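PDB 4M3O: KLLA0F12672p from Kluyveromyces lactis, which probably acts as an RNA polymerase II C-terminal domain phosphatase, of which this chain is the zinc-binding N-terminal domain. Local coordinates for residues Val11-Tyr16 with Glu28-Asn33; Lys41-Ala46 with Tyr76-Lys81; Leu56-Tyr61 with Leu127-Leu132; Ser82-Arg87 with Ala106-Tyr111. One frame throughout, in Å; residues are numbered along the deposited sequence.

Contact 1 of 4, residues Val11-Tyr16 with Glu28-Asn33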
loop_
_atom_site.group_PDB
_atom_site.type_symbol
_atom_site.label_atom_id
_atom_site.label_comp_id
_atom_site.label_asym_id
_atom_site.label_seq_id
_atom_site.Cartn_x
_atom_site.Cartn_y
_atom_site.Cartn_z
ATOM N N VAL A 11 14.670 -2.927 3.217
ATOM C CA VAL A 11 14.865 -2.217 1.910
ATOM C C VAL A 11 14.277 -0.803 1.897
ATOM O O VAL A 11 14.500 -0.055 0.937
ATOM C CB VAL A 11 14.250 -3.010 0.706
ATOM C CG1 VAL A 11 14.303 -2.233 -0.616
ATOM C CG2 VAL A 11 14.976 -4.309 0.508
ATOM N N VAL A 12 13.487 -0.436 2.904
ATOM C CA VAL A 12 12.904 0.893 2.940
ATOM C C VAL A 12 13.360 1.657 4.174
ATOM O O VAL A 12 13.811 2.791 4.091
ATOM C CB VAL A 12 11.356 0.837 2.894
ATOM C CG1 VAL A 12 10.773 2.243 2.975
ATOM C CG2 VAL A 12 10.869 0.155 1.618
ATOM N N LEU A 13 13.194 1.066 5.337
ATOM C CA LEU A 13 13.408 1.843 6.555
ATOM C C LEU A 13 14.829 1.814 7.149
ATOM O O LEU A 13 15.131 2.605 8.070
ATOM C CB LEU A 13 12.448 1.359 7.610
ATOM C CG LEU A 13 10.957 1.655 7.352
ATOM C CD1 LEU A 13 10.178 0.942 8.434
ATOM C CD2 LEU A 13 10.605 3.149 7.382
ATOM N N LYS A 14 15.678 0.907 6.641
ATOM C CA LYS A 14 16.955 0.594 7.306
ATOM C C LYS A 14 17.768 1.882 7.626
ATOM O O LYS A 14 18.194 2.085 8.750
ATOM C CB LYS A 14 17.706 -0.450 6.488
ATOM C CG LYS A 14 19.164 -0.667 6.837
ATOM C CD LYS A 14 19.729 -1.793 5.989
ATOM C CE LYS A 14 21.102 -2.189 6.492
ATOM N NZ LYS A 14 21.331 -3.650 6.313
ATOM N N PRO A 15 17.876 2.815 6.687
ATOM C CA PRO A 15 18.710 3.986 6.982
ATOM C C PRO A 15 18.273 4.823 8.146
ATOM O O PRO A 15 19.054 5.658 8.607
ATOM C CB PRO A 15 18.551 4.863 5.745
ATOM C CG PRO A 15 18.213 3.916 4.656
ATOM C CD PRO A 15 17.359 2.841 5.312
ATOM N N TYR A 16 16.999 4.697 8.545
ATOM C CA TYR A 16 16.361 5.691 9.394
ATOM C C TYR A 16 16.120 5.123 10.779
ATOM O O TYR A 16 15.602 5.848 11.629
ATOM C CB TYR A 16 15.050 6.186 8.717
ATOM C CG TYR A 16 15.331 6.705 7.315
ATOM C CD1 TYR A 16 14.955 5.985 6.155
ATOM C CD2 TYR A 16 16.054 7.872 7.136
ATOM C CE1 TYR A 16 15.249 6.482 4.857
ATOM C CE2 TYR A 16 16.349 8.372 5.857
ATOM C CZ TYR A 16 15.947 7.677 4.721
ATOM O OH TYR A 16 16.313 8.201 3.490
ATOM N N GLU A 28 9.556 11.674 2.223
ATOM C CA GLU A 28 9.215 11.429 0.810
ATOM C C GLU A 28 9.987 10.227 0.239
ATOM O O GLU A 28 9.481 9.507 -0.627
ATOM C CB GLU A 28 9.509 12.680 -0.036
ATOM C CG GLU A 28 8.617 13.865 0.315
ATOM C CD GLU A 28 9.071 15.197 -0.356
ATOM O OE1 GLU A 28 10.186 15.261 -0.953
ATOM O OE2 GLU A 28 8.304 16.208 -0.273
ATOM N N THR A 29 11.243 10.072 0.650
ATOM C CA THR A 29 12.085 8.993 0.098
ATOM C C THR A 29 11.483 7.636 0.572
ATOM O O THR A 29 11.473 6.654 -0.167
ATOM C CB THR A 29 13.570 9.143 0.530
ATOM O OG1 THR A 29 14.069 10.430 0.137
ATOM C CG2 THR A 29 14.518 8.023 -0.057
ATOM N N ILE A 30 10.999 7.586 1.804
ATOM C CA ILE A 30 10.348 6.362 2.354
ATOM C C ILE A 30 9.112 5.967 1.516
ATOM O O ILE A 30 9.011 4.831 1.014
ATOM C CB ILE A 30 9.949 6.550 3.866
ATOM C CG1 ILE A 30 11.221 6.626 4.752
ATOM C CG2 ILE A 30 9.054 5.425 4.370
ATOM C CD1 ILE A 30 10.971 7.098 6.193
ATOM N N SER A 31 8.228 6.931 1.304
ATOM C CA SER A 31 6.997 6.661 0.526
ATOM C C SER A 31 7.373 6.199 -0.849
ATOM O O SER A 31 6.853 5.224 -1.279
ATOM C CB SER A 31 6.135 7.900 0.360
ATOM O OG SER A 31 6.135 8.539 1.578
ATOM N N ILE A 32 8.346 6.849 -1.499
ATOM C CA ILE A 32 8.709 6.441 -2.855
ATOM C C ILE A 32 9.270 5.040 -2.890
ATOM O O ILE A 32 8.968 4.262 -3.799
ATOM C CB ILE A 32 9.721 7.397 -3.493
ATOM C CG1 ILE A 32 8.997 8.658 -3.964
ATOM C CG2 ILE A 32 10.476 6.760 -4.670
ATOM C CD1 ILE A 32 9.967 9.742 -4.405
ATOM N N ASN A 33 10.108 4.700 -1.926
ATOM C CA ASN A 33 10.736 3.385 -1.945
ATOM C C ASN A 33 9.680 2.322 -1.607
ATOM O O ASN A 33 9.664 1.238 -2.172
ATOM C CB ASN A 33 11.939 3.308 -0.990
ATOM C CG ASN A 33 13.138 4.106 -1.505
ATOM O OD1 ASN A 33 13.940 4.607 -0.717
ATOM N ND2 ASN A 33 13.237 4.261 -2.824
#
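Val12 and Asn33 bring the two backbones closest, 5.9 Å between their CA atoms, where the last part of helix 5-13 and the 3-10 segment 14-16 face helix 24-40. No hydrogen bond crosses the contact, which is apolar and is centred on Ile30. The branches of Ile30 divide the work. CG2, anti to the backbone N, meets Val12 CG1 at 3.9 Å, the two side chains crossing at about a right angle, and also reaches Leu13 CD2 at 4.1 Å. The side chains of Ile30 and Tyr16 slide past each other in opposite directions, Ile30 CG1 4.0 Å from Tyr16 CE1, while Ile30 CD1 touches both Tyr16 CD1 and Leu13 CD2. The ring has the CB of Pro15 over the centre of one face, and its OH ends 4.0 Å from Thr29 CG2. The hydroxyl of Thr29 is engaged elsewhere, with the carbonyl of Arg25 one turn back. Val12 CG2 rests against the backbone of Asn33, 4.1 Å from its C atom. Helices 5-13 and 24-40 are thus joined as a helical pair away from the zinc site; Leu22, in the connection between them, touches Tyr16 and Ile30, and Phe55 touches Leu13.

Contact 2 of 4, residues Lys41-Ala46 with Tyr76-Lys81. With ZN (zinc ion), chain C.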
loop_
_atom_site.group_PDB
_atom_site.type_symbol
_atom_site.label_atom_id
_atom_site.label_comp_id
_atom_site.label_asym_id
_atom_site.label_seq_id
_atom_site.Cartn_x
_atom_site.Cartn_y
_atom_site.Cartn_z
ATOM N N LYS A 41 6.402 -6.073 -6.324
ATOM C CA LYS A 41 5.979 -7.258 -5.549
ATOM C C LYS A 41 4.592 -7.054 -4.949
ATOM O O LYS A 41 4.131 -5.902 -4.834
ATOM C CB LYS A 41 6.928 -7.490 -4.371
ATOM C CG LYS A 41 8.336 -7.792 -4.807
ATOM C CD LYS A 41 9.298 -7.840 -3.636
ATOM C CE LYS A 41 10.640 -8.390 -4.126
ATOM N NZ LYS A 41 11.508 -8.804 -2.997
ATOM N N ASP A 42 3.949 -8.159 -4.555
ATOM C CA ASP A 42 2.642 -8.119 -3.915
ATOM C C ASP A 42 2.892 -8.379 -2.467
ATOM O O ASP A 42 3.929 -8.926 -2.122
ATOM C CB ASP A 42 1.698 -9.133 -4.523
ATOM C CG ASP A 42 1.620 -9.005 -6.063
ATOM O OD1 ASP A 42 1.593 -7.870 -6.591
ATOM O OD2 ASP A 42 1.563 -10.050 -6.749
ATOM N N VAL A 43 1.944 -7.991 -1.622
ATOM C CA VAL A 43 2.061 -8.097 -0.170
ATOM C C VAL A 43 1.722 -9.517 0.258
ATOM O O VAL A 43 0.743 -10.091 -0.164
ATOM C CB VAL A 43 1.110 -7.131 0.545
ATOM C CG1 VAL A 43 1.003 -7.487 2.025
ATOM C CG2 VAL A 43 1.576 -5.690 0.303
ATOM N N LYS A 44 2.542 -10.111 1.101
ATOM C CA LYS A 44 2.400 -11.524 1.247
ATOM C C LYS A 44 1.212 -11.893 2.099
ATOM O O LYS A 44 0.541 -12.846 1.805
ATOM C CB LYS A 44 3.698 -12.132 1.698
ATOM C CG LYS A 44 3.941 -12.170 3.180
ATOM C CD LYS A 44 5.060 -13.164 3.465
ATOM C CE LYS A 44 4.821 -14.501 2.770
ATOM N NZ LYS A 44 3.470 -15.037 3.114
ATOM N N ASP A 45 0.895 -11.134 3.123
ATOM C CA ASP A 45 -0.074 -11.585 4.072
ATOM C C ASP A 45 -0.736 -10.427 4.794
ATOM O O ASP A 45 -0.355 -9.251 4.655
ATOM C CB ASP A 45 0.654 -12.476 5.147
ATOM C CG ASP A 45 1.878 -11.751 5.795
ATOM O OD1 ASP A 45 2.789 -12.410 6.391
ATOM O OD2 ASP A 45 1.970 -10.502 5.657
ATOM N N ALA A 46 -1.733 -10.778 5.595
ATOM C CA ALA A 46 -2.495 -9.824 6.378
ATOM C C ALA A 46 -1.638 -8.954 7.284
ATOM O O ALA A 46 -1.905 -7.729 7.436
ATOM C CB ALA A 46 -3.558 -10.556 7.189
ATOM N N TYR A 76 -5.485 -4.142 -5.560
ATOM C CA TYR A 76 -5.373 -4.651 -4.163
ATOM C C TYR A 76 -4.035 -5.344 -3.955
ATOM O O TYR A 76 -3.755 -6.342 -4.613
ATOM C CB TYR A 76 -6.540 -5.577 -3.812
ATOM C CG TYR A 76 -6.747 -5.918 -2.333
ATOM C CD1 TYR A 76 -6.776 -4.917 -1.360
ATOM C CD2 TYR A 76 -6.954 -7.259 -1.934
ATOM C CE1 TYR A 76 -7.025 -5.208 -0.043
ATOM C CE2 TYR A 76 -7.207 -7.589 -0.589
ATOM C CZ TYR A 76 -7.202 -6.567 0.350
ATOM O OH TYR A 76 -7.459 -6.803 1.666
ATOM N N PRO A 77 -3.162 -4.743 -3.106
ATOM C CA PRO A 77 -1.759 -5.146 -2.983
ATOM C C PRO A 77 -1.503 -6.643 -2.624
ATOM O O PRO A 77 -0.501 -7.163 -3.001
ATOM C CB PRO A 77 -1.178 -4.189 -1.900
ATOM C CG PRO A 77 -2.131 -3.066 -1.819
ATOM C CD PRO A 77 -3.466 -3.535 -2.318
ATOM N N LEU A 78 -2.439 -7.306 -1.958
ATOM C CA LEU A 78 -2.338 -8.752 -1.678
ATOM C C LEU A 78 -2.546 -9.649 -2.898
ATOM O O LEU A 78 -2.301 -10.832 -2.813
ATOM C CB LEU A 78 -3.365 -9.155 -0.671
ATOM C CG LEU A 78 -3.125 -8.677 0.763
ATOM C CD1 LEU A 78 -4.444 -8.878 1.487
ATOM C CD2 LEU A 78 -2.013 -9.524 1.428
ATOM N N CYS A 79 -2.970 -9.084 -4.016
ATOM C CA CYS A 79 -3.332 -9.878 -5.176
ATOM C C CYS A 79 -2.186 -9.986 -6.168
ATOM O O CYS A 79 -1.480 -8.993 -6.420
ATOM C CB CYS A 79 -4.462 -9.180 -5.901
ATOM S SG CYS A 79 -5.337 -10.164 -7.139
ATOM N N SER A 80 -2.055 -11.143 -6.796
ATOM C CA SER A 80 -1.039 -11.331 -7.819
ATOM C C SER A 80 -1.676 -11.544 -9.192
ATOM O O SER A 80 -1.017 -11.986 -10.103
ATOM C CB SER A 80 -0.152 -12.534 -7.447
ATOM O OG SER A 80 -0.956 -13.686 -7.334
ATOM N N LYS A 81 -2.946 -11.215 -9.346
ATOM C CA LYS A 81 -3.533 -11.117 -10.694
ATOM C C LYS A 81 -3.503 -9.686 -11.240
ATOM O O LYS A 81 -3.136 -8.720 -10.527
ATOM C CB LYS A 81 -4.969 -11.623 -10.682
ATOM C CG LYS A 81 -5.033 -12.975 -10.012
ATOM C CD LYS A 81 -6.422 -13.553 -9.962
ATOM C CE LYS A 81 -6.420 -14.695 -8.970
ATOM N NZ LYS A 81 -7.429 -15.700 -9.356
HETATM ZN ZN ZN C . -7.235 -8.879 -7.292
HETATM O O HOH W 1 -0.974 -12.027 -0.861
#
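Val43 and Pro77 join the short strand 42-43 to the zinc-binding loop, which supplies Cys79 to the metal. Val43 N donates to Pro77 O at 2.9 Å in a nearly straight bond (168°), with the donor well above the carbonyl plane. The side chains of the same two residues lie side by side and point the same way, Val43 CG2 3.8 Å from Pro77 CB. Leu78 crosses Val43 obliquely, and its CD2 reaches Val43 CG1 at 3.7 Å while also passing close to the carbonyl oxygens of Val43 and Asp45. A water hydrogen-bonds to Val43 O and Leu78 O. A type I beta turn runs from Tyr76 to Cys79, whose SG, anti to its own backbone N (chi1 -166°), binds zinc at 2.3 Å; Cys74, Cys112 and His116 complete the site. Lys81 N donates to the same sulfur at 3.4 Å, which probably tempers its negative charge. Asp42 comes up beside the Cys79 carbonyl, CG to O 3.1 Å, although both groups are acceptors. Arg68 and Arg73 probably offset this repulsion by forming salt bridges with Asp42 OD1, while OD2 abuts Ser80 CB at 3.1 Å.

Contact 3 of 4, residues Leu56-Tyr61 with Leu127-Leu132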
loop_
_atom_site.group_PDB
_atom_site.type_symbol
_atom_site.label_atom_id
_atom_site.label_comp_id
_atom_site.label_asym_id
_atom_site.label_seq_id
_atom_site.Cartn_x
_atom_site.Cartn_y
_atom_site.Cartn_z
ATOM N N LEU A 56 0.825 4.973 4.761
ATOM C CA LEU A 56 -0.012 5.368 3.632
ATOM C C LEU A 56 -1.102 6.326 4.046
ATOM O O LEU A 56 -1.768 6.112 5.064
ATOM C CB LEU A 56 -0.639 4.159 2.974
ATOM C CG LEU A 56 0.343 3.208 2.273
ATOM C CD1 LEU A 56 -0.490 2.013 1.860
ATOM C CD2 LEU A 56 1.016 3.777 1.080
ATOM N N THR A 57 -1.286 7.394 3.260
ATOM C CA THR A 57 -2.497 8.201 3.353
ATOM C C THR A 57 -3.477 7.610 2.376
ATOM O O THR A 57 -3.119 6.748 1.563
ATOM C CB THR A 57 -2.279 9.653 2.942
ATOM O OG1 THR A 57 -1.870 9.700 1.552
ATOM C CG2 THR A 57 -1.239 10.282 3.825
ATOM N N LYS A 58 -4.722 8.070 2.433
ATOM C CA LYS A 58 -5.723 7.580 1.558
ATOM C C LYS A 58 -5.347 7.855 0.081
ATOM O O LYS A 58 -5.592 7.009 -0.811
ATOM C CB LYS A 58 -7.070 8.268 1.832
ATOM C CG LYS A 58 -7.817 7.861 3.068
ATOM C CD LYS A 58 -9.122 8.645 3.146
ATOM C CE LYS A 58 -10.257 7.986 3.908
ATOM N NZ LYS A 58 -9.849 7.543 5.231
ATOM N N GLN A 59 -4.764 9.043 -0.178
ATOM C CA GLN A 59 -4.321 9.407 -1.506
ATOM C C GLN A 59 -3.086 8.607 -1.970
ATOM O O GLN A 59 -3.001 8.283 -3.120
ATOM C CB GLN A 59 -3.940 10.896 -1.569
ATOM C CG GLN A 59 -3.621 11.335 -3.019
ATOM C CD GLN A 59 -4.822 11.107 -3.906
ATOM O OE1 GLN A 59 -5.910 11.553 -3.571
ATOM N NE2 GLN A 59 -4.653 10.353 -4.991
ATOM N N ASP A 60 -2.127 8.352 -1.103
ATOM C CA ASP A 60 -0.984 7.504 -1.483
ATOM C C ASP A 60 -1.438 6.115 -1.849
ATOM O O ASP A 60 -0.864 5.503 -2.709
ATOM C CB ASP A 60 0.027 7.294 -0.328
ATOM C CG ASP A 60 0.653 8.563 0.189
ATOM O OD1 ASP A 60 0.753 9.565 -0.590
ATOM O OD2 ASP A 60 1.038 8.523 1.401
ATOM N N TYR A 61 -2.461 5.605 -1.154
ATOM C CA TYR A 61 -3.056 4.309 -1.488
ATOM C C TYR A 61 -3.717 4.325 -2.865
ATOM O O TYR A 61 -3.428 3.454 -3.679
ATOM C CB TYR A 61 -4.064 3.789 -0.420
ATOM C CG TYR A 61 -4.588 2.408 -0.766
ATOM C CD1 TYR A 61 -3.820 1.237 -0.530
ATOM C CD2 TYR A 61 -5.813 2.247 -1.359
ATOM C CE1 TYR A 61 -4.295 -0.025 -0.838
ATOM C CE2 TYR A 61 -6.280 0.988 -1.699
ATOM C CZ TYR A 61 -5.510 -0.144 -1.446
ATOM O OH TYR A 61 -6.021 -1.355 -1.816
ATOM N N LEU A 127 -7.678 4.233 6.217
ATOM C CA LEU A 127 -6.384 4.870 6.280
ATOM C C LEU A 127 -6.593 6.352 6.688
ATOM O O LEU A 127 -7.638 6.930 6.436
ATOM C CB LEU A 127 -5.793 4.781 4.910
ATOM C CG LEU A 127 -4.857 3.744 4.382
ATOM C CD1 LEU A 127 -4.506 2.571 5.195
ATOM C CD2 LEU A 127 -4.994 3.443 2.878
ATOM N N SER A 128 -5.567 6.955 7.268
ATOM C CA SER A 128 -5.613 8.304 7.812
ATOM C C SER A 128 -5.236 9.251 6.719
ATOM O O SER A 128 -4.434 8.893 5.823
ATOM C CB SER A 128 -4.567 8.378 8.950
ATOM O OG SER A 128 -4.354 9.684 9.404
ATOM N N ASP A 129 -5.788 10.465 6.758
ATOM C CA ASP A 129 -5.287 11.558 5.903
ATOM C C ASP A 129 -4.201 12.419 6.535
ATOM O O ASP A 129 -3.705 13.338 5.886
ATOM C CB ASP A 129 -6.419 12.470 5.447
ATOM C CG ASP A 129 -7.202 11.866 4.326
ATOM O OD1 ASP A 129 -8.396 12.218 4.177
ATOM O OD2 ASP A 129 -6.609 10.996 3.628
ATOM N N GLU A 130 -3.842 12.144 7.782
ATOM C CA GLU A 130 -2.642 12.744 8.420
ATOM C C GLU A 130 -1.373 12.512 7.584
ATOM O O GLU A 130 -1.044 11.381 7.172
ATOM C CB GLU A 130 -2.437 12.213 9.833
ATOM C CG GLU A 130 -1.254 12.829 10.574
ATOM C CD GLU A 130 -1.279 12.571 12.074
ATOM O OE1 GLU A 130 -2.208 11.887 12.570
ATOM O OE2 GLU A 130 -0.359 13.057 12.769
ATOM N N ALA A 131 -0.669 13.609 7.342
ATOM C CA ALA A 131 0.474 13.593 6.494
ATOM C C ALA A 131 1.463 12.703 7.190
ATOM O O ALA A 131 1.525 12.676 8.438
ATOM C CB ALA A 131 1.020 15.007 6.324
ATOM N N LEU A 132 2.201 11.950 6.388
ATOM C CA LEU A 132 3.252 11.081 6.898
ATOM C C LEU A 132 4.219 11.809 7.774
ATOM O O LEU A 132 4.674 11.281 8.811
ATOM C CB LEU A 132 4.049 10.477 5.765
ATOM C CG LEU A 132 3.783 9.035 5.496
ATOM C CD1 LEU A 132 2.482 9.000 4.693
ATOM C CD2 LEU A 132 4.970 8.385 4.769
HETATM O O HOH W 2 -3.027 5.626 7.462
HETATM O O HOH W 3 -5.101 11.342 1.743
#
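Leu56 and Leu127 meet just ahead of helix 58-70, whose start is closed by a capping box of Thr57 and Asp60. The carbonyl O of Leu56 faces Leu127 CG, and a water that donates to this oxygen accepts from Ser128 N, tying the two backbones together. At Thr57, the CA-H points to Ser128 O, with CA 3.2 Å from the oxygen. Thr57 OG1 sits between the backbone N and the carbonyl carbon (chi1 62°), from where it accepts from Asp60 N at 3.0 Å; Thr57 N returns a bond to Asp60 OD2, met from above the carboxylate plane. Thr57 CG2 is directed to the other segment, 3.5 Å from Glu130 O and near Leu132 CD1. Lys58 lays its chain across Asp129 at about a right angle, Lys58 CB 3.3 Å from Asp129 OD2. A bend at chi4 (51°) turns NZ to Leu127 O, 2.6 Å away and in the carbonyl plane; Phe125 O, at the end of helix 114-125, is a second acceptor. Asp60 OD2 also touches Leu132 CD1. Tyr61, its OH bonded to Ser120, crosses Leu127 at about a right angle; its CB lies 3.4 Å from Leu127 CD2, a short, doubtful contact from an unusual leucine conformation.

Contact 4 of 4, residues Ser82-Arg87 with Ala106-Tyr111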
loop_
_atom_site.group_PDB
_atom_site.type_symbol
_atom_site.label_atom_id
_atom_site.label_comp_id
_atom_site.label_asym_id
_atom_site.label_seq_id
_atom_site.Cartn_x
_atom_site.Cartn_y
_atom_site.Cartn_z
ATOM N N SER A 82 -3.916 -9.566 -12.506
ATOM C CA SER A 82 -4.160 -8.279 -13.184
ATOM C C SER A 82 -5.539 -7.799 -12.939
ATOM O O SER A 82 -6.422 -8.631 -12.667
ATOM C CB SER A 82 -4.080 -8.484 -14.694
ATOM O OG SER A 82 -2.800 -8.913 -14.994
ATOM N N GLN A 83 -5.775 -6.530 -13.163
ATOM C CA GLN A 83 -7.114 -6.040 -13.234
ATOM C C GLN A 83 -7.796 -6.825 -14.323
ATOM O O GLN A 83 -7.161 -7.362 -15.173
ATOM C CB GLN A 83 -7.123 -4.554 -13.531
ATOM C CG GLN A 83 -6.426 -4.151 -14.822
ATOM C CD GLN A 83 -4.968 -3.804 -14.639
ATOM O OE1 GLN A 83 -4.205 -4.579 -14.127
ATOM N NE2 GLN A 83 -4.588 -2.647 -15.075
ATOM N N ALA A 84 -9.096 -6.939 -14.271
ATOM C CA ALA A 84 -9.809 -7.801 -15.216
ATOM C C ALA A 84 -9.800 -7.215 -16.641
ATOM O O ALA A 84 -9.701 -7.967 -17.598
ATOM C CB ALA A 84 -11.234 -8.020 -14.763
ATOM N N ARG A 85 -9.909 -5.886 -16.731
ATOM C CA ARG A 85 -9.888 -5.122 -18.007
ATOM C C ARG A 85 -8.686 -4.176 -18.073
ATOM O O ARG A 85 -8.778 -3.000 -17.711
ATOM C CB ARG A 85 -11.142 -4.286 -18.148
ATOM C CG ARG A 85 -12.422 -5.052 -17.865
ATOM C CD ARG A 85 -13.014 -5.738 -19.081
ATOM N NE ARG A 85 -14.250 -6.485 -18.778
ATOM C CZ ARG A 85 -15.424 -5.949 -18.386
ATOM N NH1 ARG A 85 -15.565 -4.631 -18.192
ATOM N NH2 ARG A 85 -16.486 -6.735 -18.174
ATOM N N VAL A 86 -7.552 -4.699 -18.526
ATOM C CA VAL A 86 -6.349 -3.899 -18.622
ATOM C C VAL A 86 -6.540 -2.863 -19.717
ATOM O O VAL A 86 -6.883 -3.205 -20.836
ATOM C CB VAL A 86 -5.124 -4.761 -18.941
ATOM C CG1 VAL A 86 -3.916 -3.872 -19.178
ATOM C CG2 VAL A 86 -4.884 -5.746 -17.806
ATOM N N ARG A 87 -6.344 -1.596 -19.367
ATOM C CA ARG A 87 -6.526 -0.505 -20.300
ATOM C C ARG A 87 -5.518 -0.588 -21.467
ATOM O O ARG A 87 -4.309 -0.501 -21.272
ATOM C CB ARG A 87 -6.362 0.823 -19.576
ATOM C CG ARG A 87 -6.682 1.977 -20.483
ATOM C CD ARG A 87 -6.326 3.324 -19.902
ATOM N NE ARG A 87 -6.472 4.292 -20.979
ATOM C CZ ARG A 87 -5.575 4.492 -21.943
ATOM N NH1 ARG A 87 -4.421 3.826 -21.948
ATOM N NH2 ARG A 87 -5.830 5.373 -22.909
ATOM N N ALA A 106 -17.109 -0.038 -13.820
ATOM C CA ALA A 106 -15.855 0.673 -13.858
ATOM C C ALA A 106 -14.669 0.043 -13.061
ATOM O O ALA A 106 -13.516 0.086 -13.513
ATOM C CB ALA A 106 -16.110 2.128 -13.418
ATOM N N TYR A 107 -14.959 -0.523 -11.886
ATOM C CA TYR A 107 -13.942 -1.094 -10.975
ATOM C C TYR A 107 -13.110 -2.233 -11.595
ATOM O O TYR A 107 -11.933 -2.474 -11.188
ATOM C CB TYR A 107 -14.623 -1.568 -9.687
ATOM C CG TYR A 107 -15.620 -2.617 -9.901
ATOM C CD1 TYR A 107 -15.233 -3.934 -10.033
ATOM C CD2 TYR A 107 -16.983 -2.316 -9.917
ATOM C CE1 TYR A 107 -16.175 -4.936 -10.211
ATOM C CE2 TYR A 107 -17.922 -3.287 -10.128
ATOM C CZ TYR A 107 -17.518 -4.600 -10.278
ATOM O OH TYR A 107 -18.453 -5.597 -10.488
ATOM N N LEU A 108 -13.673 -2.883 -12.632
ATOM C CA LEU A 108 -12.936 -3.916 -13.362
ATOM C C LEU A 108 -11.710 -3.383 -14.125
ATOM O O LEU A 108 -10.842 -4.155 -14.548
ATOM C CB LEU A 108 -13.851 -4.700 -14.306
ATOM C CG LEU A 108 -14.604 -5.973 -13.832
ATOM C CD1 LEU A 108 -13.962 -6.707 -12.658
ATOM C CD2 LEU A 108 -16.041 -5.606 -13.511
ATOM N N THR A 109 -11.582 -2.077 -14.238
ATOM C CA THR A 109 -10.383 -1.530 -14.869
ATOM C C THR A 109 -9.212 -1.403 -13.852
ATOM O O THR A 109 -8.067 -1.250 -14.239
ATOM C CB THR A 109 -10.688 -0.199 -15.574
ATOM O OG1 THR A 109 -10.980 0.794 -14.598
ATOM C CG2 THR A 109 -11.904 -0.359 -16.526
ATOM N N GLU A 110 -9.526 -1.556 -12.564
ATOM C CA GLU A 110 -8.576 -1.400 -11.472
ATOM C C GLU A 110 -8.360 -2.673 -10.604
ATOM O O GLU A 110 -7.311 -2.844 -9.972
ATOM C CB GLU A 110 -9.050 -0.256 -10.595
ATOM C CG GLU A 110 -9.103 1.081 -11.292
ATOM C CD GLU A 110 -9.587 2.197 -10.388
ATOM O OE1 GLU A 110 -10.079 1.952 -9.258
ATOM O OE2 GLU A 110 -9.515 3.339 -10.835
ATOM N N TYR A 111 -9.316 -3.583 -10.651
ATOM C CA TYR A 111 -9.300 -4.786 -9.843
ATOM C C TYR A 111 -9.623 -5.972 -10.690
ATOM O O TYR A 111 -10.322 -5.823 -11.683
ATOM C CB TYR A 111 -10.343 -4.638 -8.704
ATOM C CG TYR A 111 -9.972 -3.484 -7.870
ATOM C CD1 TYR A 111 -10.590 -2.239 -8.042
ATOM C CD2 TYR A 111 -8.951 -3.610 -6.924
ATOM C CE1 TYR A 111 -10.183 -1.141 -7.281
ATOM C CE2 TYR A 111 -8.560 -2.519 -6.150
ATOM C CZ TYR A 111 -9.169 -1.291 -6.332
ATOM O OH TYR A 111 -8.710 -0.193 -5.587
HETATM O O HOH W 4 -6.489 -0.868 -16.326
#
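Ala84 and Arg85 grip the 106-111 segment through successive backbone N-H groups. Ala84 N donates to Tyr111 O at 3.1 Å, from above the carbonyl plane and with a C=O...N angle of only 114°, whereas Arg85 N meets Leu108 O at 2.9 Å with a more open angle of 148°. In return, Thr109 CA-H points to Arg85 O. Beside these bonds, Ala84 CB packs on Leu108 CD1 at 3.7 Å. Arg85 CG approaches Leu108 CB at 3.9 Å; the arginine chain bends at chi2, and farther out one guanidinium face has the same Leu108 CB above it, offset toward the rim. Gln83 CG, held between its backbone N and carbonyl carbon (chi1 58°), lies 3.4 Å from Thr109 O. Leu108 O and Thr109 O belong to a 3-10 segment, 106-109, in which Ala106 O takes both Thr109 N and Thr109 OG1, the hydroxyl at 2.8 Å; Tyr107 O likewise accepts from Glu110 N and Tyr111 N. A water links Gln83 NE2, Arg87 N and Thr109 O, donating to the last at 2.6 Å. Farther out, Gln83 NE2 also bonds to Asn69 O of helix 58-70, and Ser82 OG to Lys72 O. Glu110 shares a backbone hydrogen bond with Gly75, and Tyr107 meets the ring of Phe117 with nearly parallel planes. Tyr111 turns away from the 82-87 segment, bonding through OH to Ser120 and touching the zinc ligand Cys74, its side chain about 5 Å from the metal at the nearest atoms.

How the contacts relate
From the N terminus, contact 1 closes first, pairing helix 5-13 with helix 24-40 across a short connection. The chain then leaves helix 24-40 for strand 42-43, where contact 2 opens; it closes only at the zinc loop, after helices 46-52 and 58-70. Contact 3 opens before that, at the start of helix 58-70, and closes beyond helix 114-125, so contacts 2 and 3 cross. Contact 4 falls wholly within the span of contact 3 and follows contact 2 in series. Where they touch, Ser31 meets Leu132 between contacts 1 and 3, Tyr61 meets Pro77 between 3 and 2, and Tyr76 meets Tyr111 between 2 and 4.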